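Local coordinates for protein glycoside Hydrolase (Bacteroides uniformis, PDB 5T99) that probably hydrolyses galactose-containing glycosides in agarose breakdown by a gut bacterium, and binds the sugar mimic galacto-isofagomine, at residues I418-K432 / P455-D467. Numbering follows the deposited sequence. Where two conformers were deposited one is given.
Sequences ILEQSDKKKGFTVAK and PAPFDNNMAQQVD
Asn461 brings ND2 over one face of the Phe428 ring, 3.6 Å from CD1, its amide tilted 41° to the ring; the opposite face carries Thr429 CG2, offset toward the rim, and the edge meets Lys425 O and a water. Gln465 reaches the ring obliquely, its NE2 bonded in the amide plane to Asn461 O at 3.1 Å, while its OE1 lies 3.4 Å from Lys432 CG, whose amine pairs with Asp436. With an alanine at Gln465, NE2 and OE1 are gone; Asn461 O would probably lack this partner and a gap is likely to open between Phe428 and the Lys432 chain. Met462, CG anti to the backbone N, runs past Ala431, then bends at chi3 (-82°), so that SD rests against both Ile418 CD1 and Gln421 CG, with CE 3.3 Å from both Glu420 O and Gly427 O. Asn460 ND2 gives Gln421 O a bent bond (2.9 Å, 135°), and the water bridges Phe428 N and Asn460 O. Gln421 crosses Pro457, its amide held by Ile418 O, Asn452 and Tyr453; its side chain is about 10 Å from the bound galacto-isofagomine. These TIM-barrel loops thus join through a buried thioether, one direct hydrogen bond and a water: largely shape, with amides paired to backbone carbonyls.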
ATOM      1  N   ILE A 418      16.802  10.877   5.561  1.00 19.08           N
ATOM      2  CA  ILE A 418      16.914  12.329   5.422  1.00 19.45           C
ATOM      3  C   ILE A 418      18.360  12.826   5.534  1.00 19.83           C
ATOM      4  O   ILE A 418      19.152  12.275   6.294  1.00 20.21           O
ATOM      5  CB  ILE A 418      15.971  13.094   6.386  1.00 19.57           C
ATOM      6  CG1 ILE A 418      16.400  13.000   7.874  1.00 19.85           C
ATOM      7  CG2 ILE A 418      14.523  12.695   6.125  1.00 19.69           C
ATOM      8  CD1 ILE A 418      16.319  11.662   8.583  1.00 19.74           C
ATOM      9  N   LEU A 419      18.699  13.856   4.760  1.00 20.69           N
ATOM     10  CA  LEU A 419      20.089  14.357   4.697  1.00 21.95           C
ATOM     11  C   LEU A 419      20.590  14.978   6.019  1.00 21.77           C
ATOM     12  O   LEU A 419      21.803  15.004   6.281  1.00 22.09           O
ATOM     13  CB  LEU A 419      20.260  15.340   3.530  1.00 22.89           C
ATOM     14  CG  LEU A 419      20.577  14.700   2.168  1.00 24.38           C
ATOM     15  CD1 LEU A 419      19.744  13.454   1.880  1.00 24.54           C
ATOM     16  CD2 LEU A 419      20.415  15.725   1.054  1.00 24.30           C
ATOM     17  N   GLU A 420      19.648  15.416   6.858  1.00 20.29           N
ATOM     18  CA  GLU A 420      19.943  15.949   8.191  1.00 19.93           C
ATOM     19  C   GLU A 420      20.665  14.943   9.107  1.00 20.22           C
ATOM     20  O   GLU A 420      21.270  15.352  10.096  1.00 20.72           O
ATOM     21  CB  GLU A 420      18.659  16.479   8.873  1.00 19.26           C
ATOM     22  CG  GLU A 420      18.096  17.781   8.286  1.00 18.68           C
ATOM     23  CD  GLU A 420      17.289  17.626   6.986  1.00 19.15           C
ATOM     24  OE1 GLU A 420      17.197  16.505   6.413  1.00 19.00           O
ATOM     25  OE2 GLU A 420      16.735  18.647   6.515  1.00 19.13           O
ATOM     26  N   GLN A 421      20.634  13.651   8.778  1.00 20.27           N
ATOM     27  CA  GLN A 421      21.485  12.659   9.447  1.00 21.09           C
ATOM     28  C   GLN A 421      22.968  13.071   9.530  1.00 22.14           C
ATOM     29  O   GLN A 421      23.637  12.790  10.535  1.00 22.13           O
ATOM     30  CB  GLN A 421      21.418  11.312   8.722  1.00 21.39           C
ATOM     31  CG  GLN A 421      20.112  10.554   8.846  1.00 21.28           C
ATOM     32  CD  GLN A 421      20.094   9.387   7.894  1.00 21.03           C
ATOM     33  OE1 GLN A 421      20.382   8.253   8.279  1.00 20.73           O
ATOM     34  NE2 GLN A 421      19.821   9.666   6.630  1.00 20.81           N
ATOM     35  N   SER A 422      23.480  13.709   8.474  1.00 23.02           N
ATOM     36  CA  SER A 422      24.873  14.175   8.463  1.00 24.53           C
ATOM     37  C   SER A 422      25.128  15.642   8.921  1.00 23.68           C
ATOM     38  O   SER A 422      26.283  16.023   9.005  1.00 24.77           O
ATOM     39  CB  SER A 422      25.538  13.891   7.097  1.00 24.45           C
ATOM     40  OG  SER A 422      24.972  14.683   6.069  1.00 25.71           O
ATOM     41  N   ASP A 423      24.083  16.444   9.190  0.52 23.73           N
ATOM     42  CA  ASP A 423      24.247  17.757   9.879  0.52 23.62           C
ATOM     43  C   ASP A 423      24.541  17.465  11.346  0.52 24.10           C
ATOM     44  O   ASP A 423      23.630  17.269  12.158  0.52 24.17           O
ATOM     45  CB  ASP A 423      23.010  18.679   9.735  0.52 23.19           C
ATOM     46  CG  ASP A 423      23.209  20.107  10.365  0.52 22.93           C
ATOM     47  OD1 ASP A 423      24.206  20.386  11.080  0.52 21.59           O
ATOM     48  OD2 ASP A 423      22.335  20.978  10.135  0.52 22.63           O
ATOM     49  N   LYS A 424      25.827  17.436  11.670  1.00 24.30           N
ATOM     50  CA  LYS A 424      26.287  17.039  13.000  1.00 26.15           C
ATOM     51  C   LYS A 424      25.754  17.912  14.151  1.00 25.68           C
ATOM     52  O   LYS A 424      25.287  17.382  15.161  1.00 25.33           O
ATOM     53  CB  LYS A 424      27.820  16.978  13.014  1.00 28.20           C
ATOM     54  CG  LYS A 424      28.409  16.356  14.262  1.00 30.76           C
ATOM     55  CD  LYS A 424      29.912  16.144  14.115  1.00 33.43           C
ATOM     56  CE  LYS A 424      30.586  16.000  15.482  1.00 34.81           C
ATOM     57  NZ  LYS A 424      31.933  15.360  15.396  1.00 36.00           N
ATOM     58  N   LYS A 425      25.803  19.231  13.975  1.00 25.44           N
ATOM     59  CA  LYS A 425      25.430  20.182  15.033  1.00 25.79           C
ATOM     60  C   LYS A 425      23.927  20.273  15.272  1.00 23.32           C
ATOM     61  O   LYS A 425      23.499  20.295  16.425  1.00 21.83           O
ATOM     62  CB  LYS A 425      25.999  21.599  14.755  1.00 28.33           C
ATOM     63  CG  LYS A 425      27.309  21.907  15.486  1.00 31.51           C
ATOM     64  CD  LYS A 425      28.374  22.565  14.605  1.00 34.29           C
ATOM     65  CE  LYS A 425      28.009  23.982  14.172  1.00 36.22           C
ATOM     66  NZ  LYS A 425      29.075  24.581  13.310  1.00 36.37           N
ATOM     67  N   LYS A 426      23.148  20.346  14.190  1.00 21.12           N
ATOM     68  CA  LYS A 426      21.733  20.741  14.262  1.00 20.04           C
ATOM     69  C   LYS A 426      20.695  19.790  13.664  1.00 18.22           C
ATOM     70  O   LYS A 426      19.510  19.996  13.891  1.00 18.16           O
ATOM     71  CB  LYS A 426      21.558  22.142  13.654  1.00 20.09           C
ATOM     72  CG  LYS A 426      22.203  23.259  14.472  1.00 20.63           C
ATOM     73  CD  LYS A 426      21.505  23.477  15.816  1.00 20.57           C
ATOM     74  CE  LYS A 426      22.014  24.727  16.517  1.00 20.10           C
ATOM     75  NZ  LYS A 426      21.214  25.041  17.734  1.00 20.10           N
ATOM     76  N   GLY A 427      21.114  18.755  12.941  1.00 17.08           N
ATOM     77  CA  GLY A 427      20.180  17.814  12.304  1.00 15.96           C
ATOM     78  C   GLY A 427      19.182  17.205  13.289  1.00 15.13           C
ATOM     79  O   GLY A 427      17.990  17.125  12.985  1.00 14.90           O
ATOM     80  N   PHE A 428      19.658  16.833  14.484  1.00 13.83           N
ATOM     81  CA  PHE A 428      18.780  16.314  15.546  1.00 13.33           C
ATOM     82  C   PHE A 428      17.580  17.221  15.885  1.00 13.24           C
ATOM     83  O   PHE A 428      16.532  16.724  16.302  1.00 13.45           O
ATOM     84  CB  PHE A 428      19.579  15.954  16.830  1.00 12.88           C
ATOM     85  CG  PHE A 428      19.830  17.123  17.754  1.00 12.64           C
ATOM     86  CD1 PHE A 428      19.033  17.318  18.880  1.00 12.61           C
ATOM     87  CD2 PHE A 428      20.829  18.054  17.485  1.00 12.57           C
ATOM     88  CE1 PHE A 428      19.243  18.394  19.730  1.00 12.36           C
ATOM     89  CE2 PHE A 428      21.037  19.139  18.328  1.00 12.55           C
ATOM     90  CZ  PHE A 428      20.248  19.304  19.455  1.00 12.54           C
ATOM     91  N   THR A 429      17.720  18.532  15.702  1.00 13.37           N
ATOM     92  CA  THR A 429      16.648  19.483  16.059  1.00 13.55           C
ATOM     93  C   THR A 429      15.408  19.353  15.178  1.00 13.70           C
ATOM     94  O   THR A 429      14.282  19.531  15.656  1.00 14.07           O
ATOM     95  CB  THR A 429      17.137  20.949  16.046  1.00 13.35           C
ATOM     96  OG1 THR A 429      17.437  21.357  14.706  1.00 13.42           O
ATOM     97  CG2 THR A 429      18.385  21.109  16.942  1.00 13.33           C
ATOM     98  N   VAL A 430      15.614  19.021  13.909  1.00 13.81           N
ATOM     99  CA  VAL A 430      14.508  18.830  12.978  1.00 13.87           C
ATOM    100  C   VAL A 430      13.805  17.517  13.342  1.00 14.33           C
ATOM    101  O   VAL A 430      12.576  17.463  13.368  1.00 14.56           O
ATOM    102  CB  VAL A 430      14.969  18.865  11.496  1.00 13.77           C
ATOM    103  CG1 VAL A 430      13.774  18.779  10.555  1.00 13.90           C
ATOM    104  CG2 VAL A 430      15.754  20.137  11.192  1.00 13.31           C
ATOM    105  N   ALA A 431      14.575  16.478  13.669  1.00 14.46           N
ATOM    106  CA  ALA A 431      13.994  15.231  14.157  1.00 14.95           C
ATOM    107  C   ALA A 431      13.160  15.424  15.440  1.00 15.35           C
ATOM    108  O   ALA A 431      12.040  14.909  15.545  1.00 14.94           O
ATOM    109  CB  ALA A 431      15.078  14.200  14.397  1.00 15.17           C
ATOM    110  N   LYS A 432      13.716  16.141  16.419  1.00 15.54           N
ATOM    111  CA  LYS A 432      12.976  16.440  17.655  1.00 15.95           C
ATOM    112  C   LYS A 432      11.649  17.177  17.362  1.00 16.04           C
ATOM    113  O   LYS A 432      10.594  16.811  17.875  1.00 15.78           O
ATOM    114  CB  LYS A 432      13.837  17.264  18.613  1.00 15.93           C
ATOM    115  CG  LYS A 432      13.247  17.422  20.007  1.00 16.02           C
ATOM    116  CD  LYS A 432      14.095  18.343  20.860  1.00 15.95           C
ATOM    117  CE  LYS A 432      13.524  18.499  22.256  1.00 15.95           C
ATOM    118  NZ  LYS A 432      12.187  19.172  22.241  1.00 16.09           N
ATOM    119  N   PRO A 455      27.810   5.624  11.322  1.00 18.91           N
ATOM    120  CA  PRO A 455      27.030   5.809  12.566  1.00 18.46           C
ATOM    121  C   PRO A 455      26.352   7.192  12.751  1.00 17.73           C
ATOM    122  O   PRO A 455      25.760   7.424  13.803  1.00 17.49           O
ATOM    123  CB  PRO A 455      28.097   5.589  13.654  1.00 18.69           C
ATOM    124  CG  PRO A 455      29.354   6.120  13.027  1.00 18.71           C
ATOM    125  CD  PRO A 455      29.263   5.741  11.565  1.00 18.68           C
ATOM    126  N   ALA A 456      26.410   8.068  11.746  1.00 16.98           N
ATOM    127  CA  ALA A 456      26.048   9.499  11.892  1.00 16.91           C
ATOM    128  C   ALA A 456      24.853   9.825  12.808  1.00 16.79           C
ATOM    129  O   ALA A 456      25.059  10.374  13.876  1.00 16.73           O
ATOM    130  CB  ALA A 456      25.882  10.164  10.525  1.00 16.38           C
ATOM    131  N   PRO A 457      23.614   9.454  12.418  1.00 16.81           N
ATOM    132  CA  PRO A 457      22.456   9.849  13.241  1.00 16.72           C
ATOM    133  C   PRO A 457      22.444   9.259  14.669  1.00 16.61           C
ATOM    134  O   PRO A 457      21.830   9.860  15.561  1.00 16.40           O
ATOM    135  CB  PRO A 457      21.264   9.346  12.429  1.00 16.84           C
ATOM    136  CG  PRO A 457      21.793   8.175  11.689  1.00 17.17           C
ATOM    137  CD  PRO A 457      23.240   8.468  11.390  1.00 16.94           C
ATOM    138  N   PHE A 458      23.135   8.128  14.875  1.00 16.16           N
ATOM    139  CA  PHE A 458      23.351   7.560  16.210  1.00 16.10           C
ATOM    140  C   PHE A 458      24.349   8.364  17.056  1.00 16.73           C
ATOM    141  O   PHE A 458      24.149   8.532  18.280  1.00 15.84           O
ATOM    142  CB  PHE A 458      23.772   6.100  16.109  1.00 15.83           C
ATOM    143  CG  PHE A 458      22.702   5.225  15.545  1.00 16.39           C
ATOM    144  CD1 PHE A 458      21.714   4.710  16.370  1.00 16.39           C
ATOM    145  CD2 PHE A 458      22.636   4.963  14.187  1.00 16.50           C
ATOM    146  CE1 PHE A 458      20.707   3.925  15.858  1.00 16.58           C
ATOM    147  CE2 PHE A 458      21.612   4.188  13.671  1.00 16.53           C
ATOM    148  CZ  PHE A 458      20.652   3.664  14.508  1.00 16.38           C
ATOM    149  N   ASP A 459      25.417   8.842  16.405  1.00 16.86           N
ATOM    150  CA  ASP A 459      26.458   9.665  17.054  1.00 17.21           C
ATOM    151  C   ASP A 459      26.095  11.157  17.131  1.00 16.43           C
ATOM    152  O   ASP A 459      26.620  11.876  17.981  1.00 15.55           O
ATOM    153  CB  ASP A 459      27.801   9.529  16.314  1.00 17.95           C
ATOM    154  CG  ASP A 459      28.412   8.133  16.425  1.00 18.87           C
ATOM    155  OD1 ASP A 459      27.935   7.297  17.225  1.00 19.35           O
ATOM    156  OD2 ASP A 459      29.397   7.880  15.693  1.00 20.02           O
ATOM    157  N   ASN A 460      25.211  11.603  16.231  1.00 15.51           N
ATOM    158  CA  ASN A 460      24.778  12.990  16.170  1.00 14.84           C
ATOM    159  C   ASN A 460      23.476  13.275  16.946  1.00 14.40           C
ATOM    160  O   ASN A 460      22.790  14.261  16.661  1.00 13.84           O
ATOM    161  CB  ASN A 460      24.583  13.403  14.707  1.00 14.90           C
ATOM    162  CG  ASN A 460      25.845  13.266  13.871  1.00 14.74           C
ATOM    163  OD1 ASN A 460      26.928  13.045  14.389  1.00 14.56           O
ATOM    164  ND2 ASN A 460      25.693  13.385  12.558  1.00 14.67           N
ATOM    165  N   ASN A 461      23.116  12.411  17.902  1.00 14.21           N
ATOM    166  CA  ASN A 461      21.958  12.656  18.781  1.00 14.18           C
ATOM    167  C   ASN A 461      20.608  12.723  18.035  1.00 14.37           C
ATOM    168  O   ASN A 461      19.676  13.305  18.548  1.00 14.26           O
ATOM    169  CB  ASN A 461      22.210  13.940  19.605  1.00 13.88           C
ATOM    170  CG  ASN A 461      21.336  14.057  20.840  1.00 13.64           C
ATOM    171  OD1 ASN A 461      21.037  13.077  21.540  1.00 13.48           O
ATOM    172  ND2 ASN A 461      20.936  15.282  21.127  1.00 13.38           N
ATOM    173  N   MET A 462      20.505  12.120  16.838  1.00 15.07           N
ATOM    174  CA  MET A 462      19.254  12.122  16.051  1.00 15.22           C
ATOM    175  C   MET A 462      18.371  10.920  16.374  1.00 15.27           C
ATOM    176  O   MET A 462      17.193  11.077  16.672  1.00 15.27           O
ATOM    177  CB  MET A 462      19.520  12.159  14.543  1.00 15.39           C
ATOM    178  CG  MET A 462      18.244  12.165  13.702  1.00 15.77           C
ATOM    179  SD  MET A 462      18.485  12.344  11.918  1.00 16.87           S
ATOM    180  CE  MET A 462      18.673  14.117  11.766  1.00 16.72           C
ATOM    181  N   ALA A 463      18.947   9.721  16.286  1.00 15.75           N
ATOM    182  CA  ALA A 463      18.258   8.458  16.616  1.00 15.52           C
ATOM    183  C   ALA A 463      17.563   8.465  17.995  1.00 15.33           C
ATOM    184  O   ALA A 463      16.537   7.812  18.188  1.00 15.56           O
ATOM    185  CB  ALA A 463      19.241   7.302  16.531  1.00 15.42           C
ATOM    186  N   GLN A 464      18.109   9.244  18.924  1.00 14.89           N
ATOM    187  CA  GLN A 464      17.571   9.355  20.268  1.00 14.63           C
ATOM    188  C   GLN A 464      16.320  10.247  20.369  1.00 14.12           C
ATOM    189  O   GLN A 464      15.668  10.258  21.404  1.00 14.24           O
ATOM    190  CB  GLN A 464      18.659   9.886  21.215  1.00 14.74           C
ATOM    191  CG  GLN A 464      19.855   8.951  21.432  1.00 14.74           C
ATOM    192  CD  GLN A 464      20.878   8.933  20.293  1.00 14.84           C
ATOM    193  OE1 GLN A 464      20.826   9.740  19.362  1.00 14.86           O
ATOM    194  NE2 GLN A 464      21.806   7.985  20.360  1.00 15.02           N
ATOM    195  N   GLN A 465      15.991  10.990  19.316  1.00 13.74           N
ATOM    196  CA  GLN A 465      14.860  11.921  19.334  1.00 13.53           C
ATOM    197  C   GLN A 465      13.532  11.277  18.976  1.00 13.75           C
ATOM    198  O   GLN A 465      12.499  11.888  19.159  1.00 14.36           O
ATOM    199  CB  GLN A 465      15.107  13.067  18.356  1.00 13.32           C
ATOM    200  CG  GLN A 465      16.379  13.847  18.600  1.00 13.18           C
ATOM    201  CD  GLN A 465      16.465  14.437  19.996  1.00 13.06           C
ATOM    202  OE1 GLN A 465      15.477  14.903  20.562  1.00 12.72           O
ATOM    203  NE2 GLN A 465      17.656  14.405  20.557  1.00 12.98           N
ATOM    204  N   VAL A 466      13.561  10.073  18.422  1.00 13.85           N
ATOM    205  CA  VAL A 466      12.350   9.298  18.161  1.00 13.77           C
ATOM    206  C   VAL A 466      12.321   8.169  19.165  1.00 14.03           C
ATOM    207  O   VAL A 466      13.338   7.874  19.816  1.00 14.28           O
ATOM    208  CB  VAL A 466      12.258   8.752  16.708  1.00 13.63           C
ATOM    209  CG1 VAL A 466      11.984   9.888  15.744  1.00 13.56           C
ATOM    210  CG2 VAL A 466      13.515   7.997  16.282  1.00 13.63           C
ATOM    211  N   ASP A 467      11.152   7.557  19.302  1.00 13.89           N
ATOM    212  CA  ASP A 467      10.956   6.472  20.257  1.00 13.86           C
ATOM    213  C   ASP A 467      11.671   5.171  19.842  1.00 13.67           C
ATOM    214  O   ASP A 467      12.196   4.445  20.695  1.00 13.35           O
ATOM    215  CB  ASP A 467       9.450   6.206  20.461  1.00 13.85           C
ATOM    216  CG  ASP A 467       8.721   7.369  21.117  1.00 13.82           C
ATOM    217  OD1 ASP A 467       9.178   7.857  22.173  1.00 13.41           O
ATOM    218  OD2 ASP A 467       7.671   7.785  20.584  1.00 13.96           O
TER
HETATM  219  O   HOH W   1      22.437  16.326  14.994  1.00 13.00           O